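Long-range contacts in inositol monophosphatase family protein (Staphylococcus aureus, PDB 5I3S), which probably hydrolyses inositol monophosphate or a related phosphate monoester in a metal-dependent reaction: residues Ala44-Ile49 against Leu63-His68; Val81-Asp86 against Gln205-Ala210; Tyr124-Gly129 against Gly212-Tyr217. All blocks are in the same frame, centred on the assembly; numbering follows the deposited sequence.

Interaction 1 (Ala44-Ile49 against Leu63-His68)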
# COMPACT_ATOMS: atom_id res chain seq x y z
N ALA A 44 -16.80 -16.68 -12.03
CA ALA A 44 -17.57 -15.96 -13.05
C ALA A 44 -16.63 -15.30 -14.05
O ALA A 44 -16.77 -15.48 -15.29
CB ALA A 44 -18.47 -14.91 -12.43
N THR A 45 -15.65 -14.58 -13.51
CA THR A 45 -14.72 -13.80 -14.34
C THR A 45 -13.85 -14.72 -15.21
O THR A 45 -13.69 -14.46 -16.42
CB THR A 45 -13.84 -12.86 -13.46
OG1 THR A 45 -14.70 -12.06 -12.62
CG2 THR A 45 -12.98 -11.98 -14.32
N GLU A 46 -13.35 -15.82 -14.66
CA GLU A 46 -12.50 -16.72 -15.50
C GLU A 46 -13.31 -17.45 -16.59
O GLU A 46 -12.85 -17.58 -17.73
CB GLU A 46 -11.65 -17.74 -14.70
CG GLU A 46 -10.72 -18.55 -15.62
CD GLU A 46 -9.43 -19.03 -14.97
OE1 GLU A 46 -8.93 -18.37 -14.03
OE2 GLU A 46 -8.90 -20.06 -15.41
N ASP A 47 -14.51 -17.89 -16.24
CA ASP A 47 -15.40 -18.56 -17.22
C ASP A 47 -15.79 -17.62 -18.36
O ASP A 47 -15.83 -18.06 -19.51
CB ASP A 47 -16.66 -19.11 -16.54
CG ASP A 47 -16.36 -20.34 -15.71
OD1 ASP A 47 -15.35 -21.00 -16.02
OD2 ASP A 47 -17.14 -20.65 -14.78
N PHE A 48 -16.05 -16.34 -18.05
CA PHE A 48 -16.30 -15.34 -19.09
C PHE A 48 -15.07 -15.18 -19.96
O PHE A 48 -15.19 -15.20 -21.17
CB PHE A 48 -16.68 -13.96 -18.50
CG PHE A 48 -16.73 -12.85 -19.52
CD1 PHE A 48 -17.72 -12.84 -20.52
CD2 PHE A 48 -15.80 -11.82 -19.51
CE1 PHE A 48 -17.77 -11.80 -21.47
CE2 PHE A 48 -15.86 -10.78 -20.45
CZ PHE A 48 -16.84 -10.79 -21.44
N ILE A 49 -13.90 -15.01 -19.34
CA ILE A 49 -12.63 -14.80 -20.09
C ILE A 49 -12.25 -16.03 -20.93
O ILE A 49 -11.94 -15.90 -22.11
CB ILE A 49 -11.48 -14.35 -19.18
CG1 ILE A 49 -11.78 -12.94 -18.62
CG2 ILE A 49 -10.15 -14.33 -19.92
CD1 ILE A 49 -10.95 -12.57 -17.40
N LEU A 63 -3.97 -20.70 -19.64
CA LEU A 63 -3.39 -21.09 -18.34
C LEU A 63 -3.96 -20.20 -17.26
O LEU A 63 -3.63 -19.02 -17.17
CB LEU A 63 -1.88 -20.98 -18.37
CG LEU A 63 -1.13 -21.25 -17.07
CD1 LEU A 63 -1.33 -22.69 -16.63
CD2 LEU A 63 0.36 -20.95 -17.19
N GLY A 64 -4.82 -20.76 -16.43
CA GLY A 64 -5.58 -19.95 -15.49
C GLY A 64 -5.55 -20.32 -14.01
O GLY A 64 -5.34 -21.49 -13.63
N GLU A 65 -5.80 -19.29 -13.18
CA GLU A 65 -5.73 -19.38 -11.74
C GLU A 65 -6.83 -20.30 -11.27
O GLU A 65 -6.56 -21.21 -10.48
CB GLU A 65 -5.83 -17.98 -11.10
CG GLU A 65 -5.96 -17.92 -9.56
CD GLU A 65 -7.37 -18.25 -9.02
OE1 GLU A 65 -8.38 -18.01 -9.71
OE2 GLU A 65 -7.48 -18.78 -7.89
N GLU A 66 -8.04 -20.07 -11.79
CA GLU A 66 -9.21 -20.90 -11.48
C GLU A 66 -9.10 -22.38 -12.01
O GLU A 66 -10.00 -23.19 -11.76
CB GLU A 66 -10.52 -20.20 -11.97
CG GLU A 66 -11.76 -20.42 -11.11
CD GLU A 66 -11.84 -19.58 -9.82
OE1 GLU A 66 -10.85 -18.91 -9.42
OE2 GLU A 66 -12.92 -19.58 -9.18
N GLY A 67 -8.03 -22.70 -12.74
CA GLY A 67 -7.63 -24.08 -13.00
C GLY A 67 -7.51 -24.49 -14.48
O GLY A 67 -6.93 -25.54 -14.76
N HIS A 68 -8.04 -23.68 -15.41
CA HIS A 68 -8.09 -24.04 -16.85
C HIS A 68 -6.71 -24.29 -17.49
O HIS A 68 -5.69 -23.76 -17.05
CB HIS A 68 -8.84 -22.94 -17.67
CG HIS A 68 -10.30 -22.78 -17.30
ND1 HIS A 68 -11.32 -23.32 -18.06
CD2 HIS A 68 -10.90 -22.12 -16.28
CE1 HIS A 68 -12.48 -23.01 -17.51
NE2 HIS A 68 -12.25 -22.29 -16.43
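Glu46 reaches from its helix into the turn that follows strand 61-64, and its contacts change atom by atom. Its CB lies 3.8 Å from CB of Glu66, a plain methylene contact. With CG anti to the backbone N (chi1 -176°) and the chain extended beyond it, the side chain leaves the helix directly for the turn. Along the way, Glu46 CG packs 3.6 Å from CD2 of His68, the glutamate and the histidine running antiparallel side by side. At the tip the carboxylate splits its work. Glu46 OE1 accepts a hydrogen bond from Glu66 N at 2.9 Å, the donor standing above the carboxylate plane (41° out of it). Glu46 OE2 lies 3.3 Å from Gly64 CA, where the absence of a side chain leaves room for it. The same OE2 lies 3.0 Å from CD2 of His68, at the ring edge, but it is buried with no polar partner in the model. A glutamate suits the place because it spans the gap and still offers an acceptor to a turn N-H. Next along the same edge of the ring, His68 NE2 gives a weak bond to Asp47 OD1 at 3.4 Å, the carboxylate nearly perpendicular to the imidazole. Gly64 to Gly67 form a type I beta turn, and Gly67 leaves it with positive phi (122°), a conformation glycine adopts readily. This turn carries the Gly-Glu-Glu sequence characteristic of the inositol monophosphatase family, whose first glutamate, here Glu65, is a magnesium ligand in relatives.

Interaction 2 (Val81-Asp86 against Gln205-Ala210); sequences VVDPID and QPWDFA
Asp208 brings its OD2 close to two aspartates of the opposing segment, 2.6 Å from Asp83 OD2 and 2.9 Å from Asp86 OD1. The planes of the Asp86 and Asp208 carboxylates are 20° apart, close to parallel, whereas those of Asp83 and Asp208 are turned 50° from each other. Asp83 also brings OD2 to the edge of the Trp207 indole, 3.7 Å from CD1, an edge placed there by Trp207 CG lying between its backbone N and carbonyl carbon (chi1 51°). These acids belong to the Asp-Pro-Ile-Asp and Trp-Asp signatures of the inositol monophosphatase family; in relatives the equivalent aspartates coordinate magnesium, so the cluster is consistent with a metal site that short acidic side chains can line from both segments. Behind it, the chain turns a corner at Pro84, which allows Asp83 and Asp86, on separate strands, to face the same partner. Asp86 OD2 is held by the backbone N of Ala185, at the start of helix 184-193. The backbone of the other segment sets Trp207 CB 3.5 Å from Val82 O. Farther back along the strand, toward its N-terminal end, Val81 fits its two methyls against the first helical turn: CG2 meets Trp207 CA at 3.4 Å, and CG1 meets Ala210 CB at 3.6 Å, alanine being small enough to let the backbones approach. A water donates to both Val81 O and Trp207 O. Pro206, which needs no N-H partner, opens this turn, and its O accepts from Phe209 N and Ala210 N.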
# COMPACT_ATOMS: atom_id res chain seq x y z
N VAL A 81 -2.45 -16.37 -20.15
CA VAL A 81 -2.29 -16.71 -18.72
C VAL A 81 -3.02 -15.70 -17.84
O VAL A 81 -2.62 -14.53 -17.78
CB VAL A 81 -0.82 -17.10 -18.33
CG1 VAL A 81 0.20 -16.33 -19.11
CG2 VAL A 81 -0.55 -17.03 -16.85
N VAL A 82 -4.10 -16.14 -17.19
CA VAL A 82 -5.02 -15.19 -16.59
C VAL A 82 -5.19 -15.38 -15.09
O VAL A 82 -5.38 -16.51 -14.63
CB VAL A 82 -6.39 -15.05 -17.38
CG1 VAL A 82 -6.51 -15.96 -18.57
CG2 VAL A 82 -7.64 -15.06 -16.51
N ASP A 83 -5.12 -14.26 -14.35
CA ASP A 83 -5.64 -14.21 -12.97
C ASP A 83 -6.91 -13.33 -12.98
O ASP A 83 -6.83 -12.09 -13.11
CB ASP A 83 -4.61 -13.70 -11.95
CG ASP A 83 -5.02 -14.02 -10.48
OD1 ASP A 83 -6.18 -14.41 -10.25
OD2 ASP A 83 -4.22 -13.83 -9.54
N PRO A 84 -8.07 -13.97 -12.90
CA PRO A 84 -9.35 -13.23 -12.79
C PRO A 84 -9.33 -12.18 -11.69
O PRO A 84 -9.74 -11.08 -11.97
CB PRO A 84 -10.39 -14.34 -12.55
CG PRO A 84 -9.57 -15.53 -12.18
CD PRO A 84 -8.33 -15.41 -13.00
N ILE A 85 -8.83 -12.50 -10.48
CA ILE A 85 -8.69 -11.54 -9.38
C ILE A 85 -7.36 -11.72 -8.67
O ILE A 85 -7.20 -12.64 -7.88
CB ILE A 85 -9.83 -11.66 -8.36
CG1 ILE A 85 -11.22 -11.43 -9.01
CG2 ILE A 85 -9.65 -10.69 -7.19
CD1 ILE A 85 -12.39 -12.00 -8.19
N ASP A 86 -6.38 -10.86 -8.98
CA ASP A 86 -5.16 -10.80 -8.25
C ASP A 86 -5.23 -9.76 -7.11
O ASP A 86 -5.39 -8.56 -7.38
CB ASP A 86 -3.97 -10.44 -9.17
CG ASP A 86 -2.61 -10.68 -8.46
OD1 ASP A 86 -2.53 -11.56 -7.58
OD2 ASP A 86 -1.64 -9.98 -8.75
N GLN A 205 2.68 -17.48 -8.61
CA GLN A 205 2.23 -18.21 -9.74
C GLN A 205 2.36 -17.42 -11.05
O GLN A 205 2.32 -16.19 -11.03
CB GLN A 205 0.78 -18.60 -9.49
CG GLN A 205 0.63 -19.55 -8.30
CD GLN A 205 1.11 -20.97 -8.62
OE1 GLN A 205 1.59 -21.28 -9.73
NE2 GLN A 205 0.93 -21.87 -7.67
N PRO A 206 2.51 -18.13 -12.20
CA PRO A 206 2.72 -17.48 -13.48
C PRO A 206 1.67 -16.43 -13.83
O PRO A 206 2.00 -15.39 -14.44
CB PRO A 206 2.67 -18.62 -14.50
CG PRO A 206 2.56 -19.91 -13.75
CD PRO A 206 2.51 -19.61 -12.29
N TRP A 207 0.42 -16.72 -13.46
CA TRP A 207 -0.70 -15.81 -13.69
C TRP A 207 -0.66 -14.53 -12.83
O TRP A 207 -1.36 -13.57 -13.15
CB TRP A 207 -2.06 -16.52 -13.51
CG TRP A 207 -2.24 -17.28 -12.23
CD1 TRP A 207 -2.55 -16.77 -11.02
CD2 TRP A 207 -2.12 -18.70 -12.05
NE1 TRP A 207 -2.63 -17.79 -10.08
CE2 TRP A 207 -2.38 -18.98 -10.69
CE3 TRP A 207 -1.82 -19.77 -12.90
CZ2 TRP A 207 -2.35 -20.28 -10.17
CZ3 TRP A 207 -1.79 -21.06 -12.38
CH2 TRP A 207 -2.06 -21.30 -11.03
N ASP A 208 0.16 -14.49 -11.79
CA ASP A 208 0.38 -13.24 -11.07
C ASP A 208 1.49 -12.32 -11.68
O ASP A 208 1.45 -11.11 -11.49
CB ASP A 208 0.66 -13.50 -9.61
CG ASP A 208 -0.49 -14.22 -8.89
OD1 ASP A 208 -0.17 -15.20 -8.19
OD2 ASP A 208 -1.67 -13.88 -9.08
N PHE A 209 2.43 -12.87 -12.41
CA PHE A 209 3.45 -12.03 -13.00
C PHE A 209 3.43 -11.88 -14.49
O PHE A 209 4.05 -10.94 -14.99
CB PHE A 209 4.85 -12.43 -12.54
CG PHE A 209 5.22 -13.84 -12.82
CD1 PHE A 209 5.59 -14.23 -14.09
CD2 PHE A 209 5.23 -14.78 -11.79
CE1 PHE A 209 5.99 -15.53 -14.33
CE2 PHE A 209 5.60 -16.08 -12.02
CZ PHE A 209 6.00 -16.45 -13.30
N ALA A 210 2.73 -12.76 -15.20
CA ALA A 210 2.81 -12.75 -16.67
C ALA A 210 2.46 -11.43 -17.31
O ALA A 210 3.21 -10.93 -18.12
CB ALA A 210 1.96 -13.86 -17.25
O HOH W 1 -1.27 -12.71 -15.80

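Interaction 3 (Tyr124-Gly129 against Gly212-Tyr217)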
# COMPACT_ATOMS: atom_id res chain seq x y z
N TYR A 124 -3.33 -1.01 -17.22
CA TYR A 124 -1.93 -0.96 -17.66
C TYR A 124 -1.76 -2.01 -18.76
O TYR A 124 -2.28 -3.11 -18.67
CB TYR A 124 -0.96 -1.17 -16.49
CG TYR A 124 -1.23 -0.20 -15.29
CD1 TYR A 124 -0.56 1.02 -15.19
CD2 TYR A 124 -2.12 -0.55 -14.28
CE1 TYR A 124 -0.81 1.90 -14.13
CE2 TYR A 124 -2.36 0.30 -13.21
CZ TYR A 124 -1.71 1.51 -13.13
OH TYR A 124 -1.98 2.35 -12.09
N HIS A 125 -1.01 -1.66 -19.79
CA HIS A 125 -0.91 -2.50 -20.97
C HIS A 125 0.31 -2.16 -21.84
O HIS A 125 0.88 -1.06 -21.78
CB HIS A 125 -2.24 -2.49 -21.77
CG HIS A 125 -2.60 -1.15 -22.31
ND1 HIS A 125 -2.60 -0.87 -23.66
CD2 HIS A 125 -2.96 -0.01 -21.68
CE1 HIS A 125 -2.94 0.41 -23.83
NE2 HIS A 125 -3.17 0.94 -22.65
N ALA A 126 0.70 -3.15 -22.64
CA ALA A 126 1.98 -3.16 -23.38
C ALA A 126 1.94 -4.30 -24.38
O ALA A 126 1.50 -5.41 -24.05
CB ALA A 126 3.13 -3.37 -22.42
N LYS A 127 2.31 -4.03 -25.61
CA LYS A 127 2.53 -5.10 -26.58
C LYS A 127 4.01 -5.17 -26.64
O LYS A 127 4.64 -4.12 -26.66
CB LYS A 127 1.89 -4.78 -27.94
CG LYS A 127 2.29 -5.72 -29.06
CD LYS A 127 1.46 -5.52 -30.33
CE LYS A 127 2.13 -6.05 -31.61
NZ LYS A 127 3.09 -7.18 -31.45
N VAL A 128 4.59 -6.37 -26.61
CA VAL A 128 6.08 -6.49 -26.66
C VAL A 128 6.61 -5.65 -27.85
O VAL A 128 6.07 -5.73 -28.96
CB VAL A 128 6.59 -7.96 -26.70
CG1 VAL A 128 6.25 -8.61 -28.03
CG2 VAL A 128 8.10 -8.03 -26.50
N GLY A 129 7.63 -4.82 -27.62
CA GLY A 129 8.20 -3.94 -28.67
C GLY A 129 7.59 -2.55 -28.87
O GLY A 129 8.22 -1.69 -29.47
N GLY A 212 2.07 -8.36 -15.78
CA GLY A 212 2.92 -7.31 -15.27
C GLY A 212 4.31 -7.25 -15.90
O GLY A 212 4.89 -6.15 -16.07
N LEU A 213 4.86 -8.44 -16.17
CA LEU A 213 6.22 -8.58 -16.67
C LEU A 213 6.43 -7.93 -18.05
O LEU A 213 7.48 -7.34 -18.29
CB LEU A 213 6.59 -10.05 -16.75
CG LEU A 213 7.90 -10.40 -16.12
CD1 LEU A 213 8.04 -9.97 -14.65
CD2 LEU A 213 8.04 -11.91 -16.26
N VAL A 214 5.42 -7.99 -18.90
CA VAL A 214 5.52 -7.42 -20.27
C VAL A 214 5.62 -5.91 -20.17
O VAL A 214 6.44 -5.27 -20.87
CB VAL A 214 4.33 -7.87 -21.16
CG1 VAL A 214 4.41 -7.29 -22.58
CG2 VAL A 214 4.25 -9.40 -21.23
N ILE A 215 4.82 -5.34 -19.27
CA ILE A 215 4.79 -3.89 -19.00
C ILE A 215 6.14 -3.43 -18.41
O ILE A 215 6.77 -2.46 -18.88
CB ILE A 215 3.56 -3.54 -18.08
CG1 ILE A 215 2.23 -3.83 -18.83
CG2 ILE A 215 3.59 -2.09 -17.64
CD1 ILE A 215 1.03 -4.13 -17.97
N LEU A 216 6.60 -4.15 -17.41
CA LEU A 216 7.90 -3.89 -16.81
C LEU A 216 8.99 -3.86 -17.85
O LEU A 216 9.80 -2.96 -17.86
CB LEU A 216 8.22 -5.03 -15.79
CG LEU A 216 9.22 -4.88 -14.65
CD1 LEU A 216 10.25 -5.99 -14.59
CD2 LEU A 216 9.85 -3.51 -14.54
N TYR A 217 9.03 -4.85 -18.71
CA TYR A 217 10.13 -4.96 -19.66
C TYR A 217 10.09 -3.79 -20.72
O TYR A 217 11.15 -3.25 -21.07
CB TYR A 217 10.19 -6.36 -20.27
CG TYR A 217 10.81 -7.49 -19.39
CD1 TYR A 217 11.83 -7.25 -18.42
CD2 TYR A 217 10.44 -8.80 -19.61
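Ala126 presses its single methyl group against the helix, into a shallow hollow between Val214 and Ile215. Its CB lies 3.7 Å from Ile215 CG1 and 3.8 Å from Ile215 CA, so the strand rests almost on the helix backbone; the small size of alanine makes that approach possible. Roughly at a right angle to this, Val214 CG1 stands 4.1 Å from Ala126 CB and 3.8 Å from Ala126 O. This branch is anti to the backbone N, which carries it up against the strand's carbonyl, and it also comes near Val128 N where the strand ends. The larger bump belongs to Ile215. With CG1 anti to its own carbonyl carbon (chi1 -65°), the side chain runs back along the strand and lays CD1 against Tyr124, 3.5 Å from its O and 3.9 Å from its CB. A long branched residue is well suited here, filling the space beside Ala126 that the alanine itself cannot. Ile215 is further enclosed by Val115 and Ala132 of the flanking strands and by Ala192 of helix 184-193, on which the ring of Tyr124 also packs. His125 projects from the opposite face of the strand, where its ND1 bonds Tyr4 OH of helix 2-24. Strand and helix axes cross at 71°, joined by apolar packing alone. The packing is part of the alpha-beta-alpha-beta-alpha sandwich of the sugar phosphatase fold, helix 206-218 lying on one face of the larger sheet and helix 2-24 on the other.

Overall arrangement
From the N terminus, interaction 1 closes first: helix 37-56 and the turn after strand 61-64 meet across only 13 intervening residues, and the loop is complete before interaction 2 opens. The two nevertheless touch, because strands 61-64 and 78-83 are neighbours in the seven-stranded sheet. Interactions 2 and 3 cross rather than nest: residues 81-86 and then 124-129 of that sheet are met by successive parts of helix 206-218, enclosing 118 and 82 residues respectively. The helix start thus lies at the probable metal site and its later turns on strand 122-127. Together the contacts tie helix 37-56, the larger sheet and helix 206-218.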